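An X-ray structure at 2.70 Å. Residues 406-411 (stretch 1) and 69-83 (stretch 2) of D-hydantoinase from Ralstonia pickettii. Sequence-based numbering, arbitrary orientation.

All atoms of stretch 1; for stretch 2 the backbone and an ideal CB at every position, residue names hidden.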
ATOM      1  N   MET A 406     -30.776 -21.404 -24.683  1.00 28.64           N
ATOM      2  CA  MET A 406     -31.077 -20.230 -23.875  1.00 30.44           C
ATOM      3  C   MET A 406     -32.444 -19.674 -24.268  1.00 31.18           C
ATOM      4  O   MET A 406     -33.041 -20.131 -25.242  1.00 31.46           O
ATOM      5  CB  MET A 406     -29.975 -19.183 -24.029  1.00 30.10           C
ATOM      6  CG  MET A 406     -28.638 -19.662 -23.478  1.00 29.25           C
ATOM      7  SD  MET A 406     -28.775 -20.320 -21.786  1.00 27.87           S
ATOM      8  CE  MET A 406     -28.641 -18.859 -20.863  1.00 30.35           C
ATOM      9  N   HIS A 407     -32.940 -18.686 -23.530  1.00 31.81           N
ATOM     10  CA  HIS A 407     -34.276 -18.167 -23.810  1.00 32.49           C
ATOM     11  C   HIS A 407     -34.444 -16.687 -24.161  1.00 33.25           C
ATOM     12  O   HIS A 407     -35.518 -16.117 -23.942  1.00 34.59           O
ATOM     13  CB  HIS A 407     -35.191 -18.520 -22.629  1.00 32.46           C
ATOM     14  CG  HIS A 407     -35.129 -19.965 -22.237  1.00 34.10           C
ATOM     15  ND1 HIS A 407     -34.040 -20.515 -21.594  1.00 35.35           N
ATOM     16  CD2 HIS A 407     -35.990 -20.986 -22.456  1.00 34.57           C
ATOM     17  CE1 HIS A 407     -34.232 -21.812 -21.438  1.00 35.10           C
ATOM     18  NE2 HIS A 407     -35.407 -22.124 -21.953  1.00 34.76           N
ATOM     19  N   ASN A 408     -33.409 -16.057 -24.706  1.00 32.84           N
ATOM     20  CA  ASN A 408     -33.524 -14.648 -25.073  1.00 32.07           C
ATOM     21  C   ASN A 408     -33.461 -14.506 -26.598  1.00 31.99           C
ATOM     22  O   ASN A 408     -33.537 -15.504 -27.321  1.00 32.58           O
ATOM     23  CB  ASN A 408     -32.427 -13.823 -24.385  1.00 31.76           C
ATOM     24  CG  ASN A 408     -31.070 -13.977 -25.041  1.00 30.58           C
ATOM     25  OD1 ASN A 408     -30.709 -15.055 -25.521  1.00 29.00           O
ATOM     26  ND2 ASN A 408     -30.300 -12.898 -25.049  1.00 29.08           N
ATOM     27  N   ALA A 409     -33.324 -13.281 -27.091  1.00 31.18           N
ATOM     28  CA  ALA A 409     -33.295 -13.053 -28.533  1.00 31.85           C
ATOM     29  C   ALA A 409     -31.905 -12.905 -29.168  1.00 33.31           C
ATOM     30  O   ALA A 409     -31.795 -12.446 -30.309  1.00 34.44           O
ATOM     31  CB  ALA A 409     -34.146 -11.833 -28.865  1.00 29.26           C
ATOM     32  N   MET A 410     -30.852 -13.303 -28.453  1.00 33.32           N
ATOM     33  CA  MET A 410     -29.487 -13.186 -28.968  1.00 33.30           C
ATOM     34  C   MET A 410     -29.040 -14.331 -29.866  1.00 33.62           C
ATOM     35  O   MET A 410     -29.619 -15.416 -29.838  1.00 34.14           O
ATOM     36  CB  MET A 410     -28.500 -13.043 -27.812  1.00 33.88           C
ATOM     37  CG  MET A 410     -28.399 -11.628 -27.281  1.00 35.67           C
ATOM     38  SD  MET A 410     -27.776 -10.505 -28.543  1.00 35.62           S
ATOM     39  CE  MET A 410     -26.024 -10.814 -28.425  1.00 36.39           C
ATOM     40  N   ASP A 411     -28.000 -14.084 -30.660  1.00 34.14           N
ATOM     41  CA  ASP A 411     -27.478 -15.102 -31.568  1.00 34.41           C
ATOM     42  C   ASP A 411     -26.234 -15.815 -31.038  1.00 33.77           C
ATOM     43  O   ASP A 411     -25.581 -16.561 -31.767  1.00 33.08           O
ATOM     44  CB  ASP A 411     -27.203 -14.496 -32.950  1.00 36.24           C
ATOM     45  CG  ASP A 411     -26.233 -13.330 -32.905  1.00 39.77           C
ATOM     46  OD1 ASP A 411     -26.262 -12.560 -31.918  1.00 40.75           O
ATOM     47  OD2 ASP A 411     -25.455 -13.174 -33.874  1.00 40.58           O
ATOM     48  N   UNK A  69     -31.261  -2.844 -29.528  1.00 50.77           N
ATOM     49  CA  UNK A  69     -30.725  -4.090 -29.001  1.00 45.89           C
ATOM     50  C   UNK A  69     -31.604  -5.276 -29.382  1.00 43.09           C
ATOM     51  O   UNK A  69     -32.821  -5.145 -29.528  1.00 41.80           O
ATOM     52  CB  UNK A  69     -30.585  -4.005 -27.480  1.00 45.89           C
ATOM     53  N   UNK A  70     -30.976  -6.435 -29.544  1.00 39.88           N
ATOM     54  CA  UNK A  70     -31.683  -7.650 -29.916  1.00 38.06           C
ATOM     55  C   UNK A  70     -32.766  -8.010 -28.899  1.00 37.45           C
ATOM     56  O   UNK A  70     -33.865  -8.409 -29.273  1.00 37.53           O
ATOM     57  CB  UNK A  70     -30.693  -8.808 -30.060  1.00 38.06           C
ATOM     58  N   UNK A  71     -32.450  -7.874 -27.615  1.00 35.50           N
ATOM     59  CA  UNK A  71     -33.409  -8.186 -26.567  1.00 33.95           C
ATOM     60  C   UNK A  71     -34.285  -6.999 -26.238  1.00 32.83           C
ATOM     61  O   UNK A  71     -33.895  -5.849 -26.425  1.00 32.42           O
ATOM     62  CB  UNK A  71     -32.684  -8.662 -25.307  1.00 33.95           C
ATOM     63  N   UNK A  72     -35.478  -7.300 -25.738  1.00 31.90           N
ATOM     64  CA  UNK A  72     -36.435  -6.285 -25.322  1.00 30.29           C
ATOM     65  C   UNK A  72     -36.711  -6.596 -23.862  1.00 28.74           C
ATOM     66  O   UNK A  72     -36.235  -7.601 -23.339  1.00 28.58           O
ATOM     67  CB  UNK A  72     -37.708  -6.287 -26.171  1.00 30.29           C
ATOM     68  N   UNK A  73     -37.478  -5.745 -23.202  1.00 27.62           N
ATOM     69  CA  UNK A  73     -37.802  -5.979 -21.808  1.00 27.84           C
ATOM     70  C   UNK A  73     -38.484  -7.342 -21.644  1.00 29.46           C
ATOM     71  O   UNK A  73     -38.346  -7.995 -20.612  1.00 30.81           O
ATOM     72  CB  UNK A  73     -38.696  -4.859 -21.273  1.00 27.84           C
ATOM     73  N   UNK A  74     -39.206  -7.774 -22.676  1.00 30.05           N
ATOM     74  CA  UNK A  74     -39.915  -9.048 -22.643  1.00 29.21           C
ATOM     75  C   UNK A  74     -39.012 -10.258 -22.863  1.00 29.59           C
ATOM     76  O   UNK A  74     -39.068 -11.219 -22.102  1.00 31.24           O
ATOM     77  CB  UNK A  74     -41.020  -9.044 -23.702  1.00 29.21           C
ATOM     78  N   UNK A  75     -38.193 -10.222 -23.910  1.00 28.82           N
ATOM     79  CA  UNK A  75     -37.298 -11.336 -24.206  1.00 28.71           C
ATOM     80  C   UNK A  75     -36.238 -11.544 -23.132  1.00 28.44           C
ATOM     81  O   UNK A  75     -35.837 -12.673 -22.858  1.00 29.69           O
ATOM     82  CB  UNK A  75     -36.618 -11.109 -25.558  1.00 28.71           C
ATOM     83  N   UNK A  76     -35.775 -10.455 -22.529  1.00 27.09           N
ATOM     84  CA  UNK A  76     -34.747 -10.556 -21.500  1.00 26.09           C
ATOM     85  C   UNK A  76     -35.287 -11.122 -20.191  1.00 25.13           C
ATOM     86  O   UNK A  76     -34.726 -12.079 -19.652  1.00 24.34           O
ATOM     87  CB  UNK A  76     -34.125  -9.181 -21.249  1.00 26.09           C
ATOM     88  N   UNK A  77     -36.372 -10.533 -19.681  1.00 24.02           N
ATOM     89  CA  UNK A  77     -36.967 -10.994 -18.428  1.00 22.00           C
ATOM     90  C   UNK A  77     -37.354 -12.465 -18.489  1.00 21.37           C
ATOM     91  O   UNK A  77     -37.323 -13.156 -17.477  1.00 21.81           O
ATOM     92  CB  UNK A  77     -38.196 -10.150 -18.087  1.00 22.00           C
ATOM     93  N   UNK A  78     -37.718 -12.952 -19.667  1.00 19.63           N
ATOM     94  CA  UNK A  78     -38.069 -14.358 -19.779  1.00 21.15           C
ATOM     95  C   UNK A  78     -36.804 -15.180 -19.576  1.00 22.08           C
ATOM     96  O   UNK A  78     -36.821 -16.191 -18.869  1.00 23.07           O
ATOM     97  CB  UNK A  78     -38.719 -14.665 -21.130  1.00 21.15           C
ATOM     98  N   UNK A  79     -35.708 -14.742 -20.192  1.00 21.92           N
ATOM     99  CA  UNK A  79     -34.431 -15.437 -20.061  1.00 21.78           C
ATOM    100  C   UNK A  79     -33.990 -15.371 -18.598  1.00 22.36           C
ATOM    101  O   UNK A  79     -33.496 -16.349 -18.033  1.00 21.77           O
ATOM    102  CB  UNK A  79     -33.373 -14.827 -20.983  1.00 21.78           C
ATOM    103  N   UNK A  80     -34.190 -14.211 -17.982  1.00 21.95           N
ATOM    104  CA  UNK A  80     -33.823 -14.028 -16.590  1.00 22.91           C
ATOM    105  C   UNK A  80     -34.515 -15.086 -15.729  1.00 24.31           C
ATOM    106  O   UNK A  80     -33.876 -15.745 -14.904  1.00 26.24           O
ATOM    107  CB  UNK A  80     -34.187 -12.619 -16.117  1.00 22.91           C
ATOM    108  N   UNK A  81     -35.818 -15.249 -15.927  1.00 23.83           N
ATOM    109  CA  UNK A  81     -36.595 -16.216 -15.159  1.00 22.75           C
ATOM    110  C   UNK A  81     -36.060 -17.624 -15.352  1.00 22.35           C
ATOM    111  O   UNK A  81     -35.883 -18.367 -14.388  1.00 20.45           O
ATOM    112  CB  UNK A  81     -38.071 -16.156 -15.559  1.00 22.75           C
ATOM    113  N   UNK A  82     -35.807 -17.990 -16.601  1.00 22.57           N
ATOM    114  CA  UNK A  82     -35.296 -19.316 -16.898  1.00 23.88           C
ATOM    115  C   UNK A  82     -33.920 -19.513 -16.284  1.00 25.35           C
ATOM    116  O   UNK A  82     -33.439 -20.642 -16.172  1.00 27.12           O
ATOM    117  CB  UNK A  82     -35.241 -19.543 -18.410  1.00 23.88           C
ATOM    118  N   UNK A  83     -33.290 -18.410 -15.887  1.00 25.13           N
ATOM    119  CA  UNK A  83     -31.971 -18.482 -15.293  1.00 23.32           C
ATOM    120  C   UNK A  83     -32.000 -18.400 -13.780  1.00 23.46           C
ATOM    121  O   UNK A  83     -30.951 -18.367 -13.130  1.00 24.16           O
ATOM    122  CB  UNK A  83     -31.090 -17.363 -15.851  1.00 23.32           C
TER

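Position 69 has nothing of stretch 1 within 5.5 Å of its CB, so many side chains would suit this extended residue. It is S69.

Position 70 points its CB toward stretch 1, 3.7 Å from M410 SD and 3.8 Å from A409 O. So close an approach favours a small apolar side chain. The residue is A70, whose methyl packs on the M410 sulfur.

At position 71 the CB points sideways, yet stretch 1 offers two donors, the N408 amide ND2 and the A409 backbone N. The ideal CB lies 4.9 Å from N408 ND2, leaving room for a short acceptor; aspartate or asparagine would be reasonable, and a carboxylate can serve both donors with its two oxygens. The residue is D71. A409 N donates to D71 OD1 (2.8 Å) and N408 ND2 donates to D71 OD2 (2.7 Å), so one side chain fixes both a backbone and a side-chain group.

Position 72, beyond reach of stretch 1, is extended (-122/175) just before helical angles begin. Serine, threonine, aspartate or asparagine commonly caps such a start. It is T72, whose OG1 accepts from the backbone N of position 75 (3.2 Å) and, weakly, from the backbone N of position 74 (3.3 Å).

Positions 73 and 74 are helical and out of reach, so stretch 1 sets no preference; they are F73 and A74.

Position 75 points toward stretch 1, its CB 4.2 Å from A409 CB and 4.7 Å from N408 CA. A compact residue such as alanine, valine, serine or threonine would fit. It is T75: CG2 meets A409 CB at 4.1 Å, while OG1 accepts from T72 N (2.6 Å), bracing the first turn.

Position 78 points sideways, its CB 4.5 Å from H407 O, and a modest apolar side chain could cover this edge. V78 does so, with CG1 4.4 Å from H407 CB.

At 79 the backbones come close: the CA of position 79 is 4.6 Å from H407 CA, and its ideal CB is 3.7 Å from N408 CB. Only a small side chain looks comfortable, and A79 supplies a methyl that touches N408 CB.

Position 76 points away and 77, 80 and 81 are out of reach; they are A76, T77, A80 and A81.

Position 82 points at the H407 imidazole, its CB 3.5 Å from H407 ND1. A small or slender side chain able to lie over the ring would suit. C82 places SG 3.6 Å from the centroid of the H407 ring, over its face, a sulfur-aromatic contact.

Position 83 has no stretch 1 atom near its CB, and is G83.

Stretch 2 69-83: SADTFATATVAAACG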
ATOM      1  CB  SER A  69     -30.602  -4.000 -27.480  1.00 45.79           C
ATOM      2  OG  SER A  69     -31.809  -3.543 -26.894  1.00 44.38           O
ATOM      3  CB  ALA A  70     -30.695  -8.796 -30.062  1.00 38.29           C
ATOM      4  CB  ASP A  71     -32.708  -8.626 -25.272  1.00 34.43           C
ATOM      5  CG  ASP A  71     -32.494 -10.120 -25.199  1.00 34.97           C
ATOM      6  OD1 ASP A  71     -33.319 -10.872 -25.761  1.00 36.16           O
ATOM      7  OD2 ASP A  71     -31.510 -10.545 -24.563  1.00 36.25           O
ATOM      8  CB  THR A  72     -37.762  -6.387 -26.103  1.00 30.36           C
ATOM      9  OG1 THR A  72     -38.337  -7.686 -25.906  1.00 31.47           O
ATOM     10  CG2 THR A  72     -37.527  -6.152 -27.585  1.00 28.16           C
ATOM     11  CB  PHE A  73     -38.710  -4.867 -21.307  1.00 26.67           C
ATOM     12  CG  PHE A  73     -38.247  -4.242 -20.033  1.00 27.34           C
ATOM     13  CD1 PHE A  73     -38.442  -4.885 -18.816  1.00 28.44           C
ATOM     14  CD2 PHE A  73     -37.620  -3.002 -20.045  1.00 26.14           C
ATOM     15  CE1 PHE A  73     -38.018  -4.295 -17.622  1.00 28.55           C
ATOM     16  CE2 PHE A  73     -37.194  -2.403 -18.865  1.00 26.01           C
ATOM     17  CZ  PHE A  73     -37.393  -3.047 -17.650  1.00 28.15           C
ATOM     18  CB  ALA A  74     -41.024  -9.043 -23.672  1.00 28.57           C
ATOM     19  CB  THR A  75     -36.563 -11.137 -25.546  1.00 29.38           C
ATOM     20  OG1 THR A  75     -35.915  -9.857 -25.550  1.00 30.60           O
ATOM     21  CG2 THR A  75     -37.526 -11.228 -26.704  1.00 28.17           C
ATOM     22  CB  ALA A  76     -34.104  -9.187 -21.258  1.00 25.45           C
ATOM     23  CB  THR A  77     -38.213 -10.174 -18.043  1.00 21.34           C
ATOM     24  OG1 THR A  77     -39.112 -10.116 -19.157  1.00 20.88           O
ATOM     25  CG2 THR A  77     -37.815  -8.767 -17.620  1.00 19.67           C
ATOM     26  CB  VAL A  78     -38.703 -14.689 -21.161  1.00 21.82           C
ATOM     27  CG1 VAL A  78     -38.772 -16.207 -21.375  1.00 18.22           C
ATOM     28  CG2 VAL A  78     -40.108 -14.103 -21.227  1.00 20.12           C
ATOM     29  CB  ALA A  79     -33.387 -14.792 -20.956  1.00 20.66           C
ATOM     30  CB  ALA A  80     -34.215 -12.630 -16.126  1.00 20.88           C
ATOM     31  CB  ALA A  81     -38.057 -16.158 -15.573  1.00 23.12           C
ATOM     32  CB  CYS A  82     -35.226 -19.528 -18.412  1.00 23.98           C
ATOM     33  SG  CYS A  82     -36.846 -19.667 -19.210  1.00 26.40           S
TER
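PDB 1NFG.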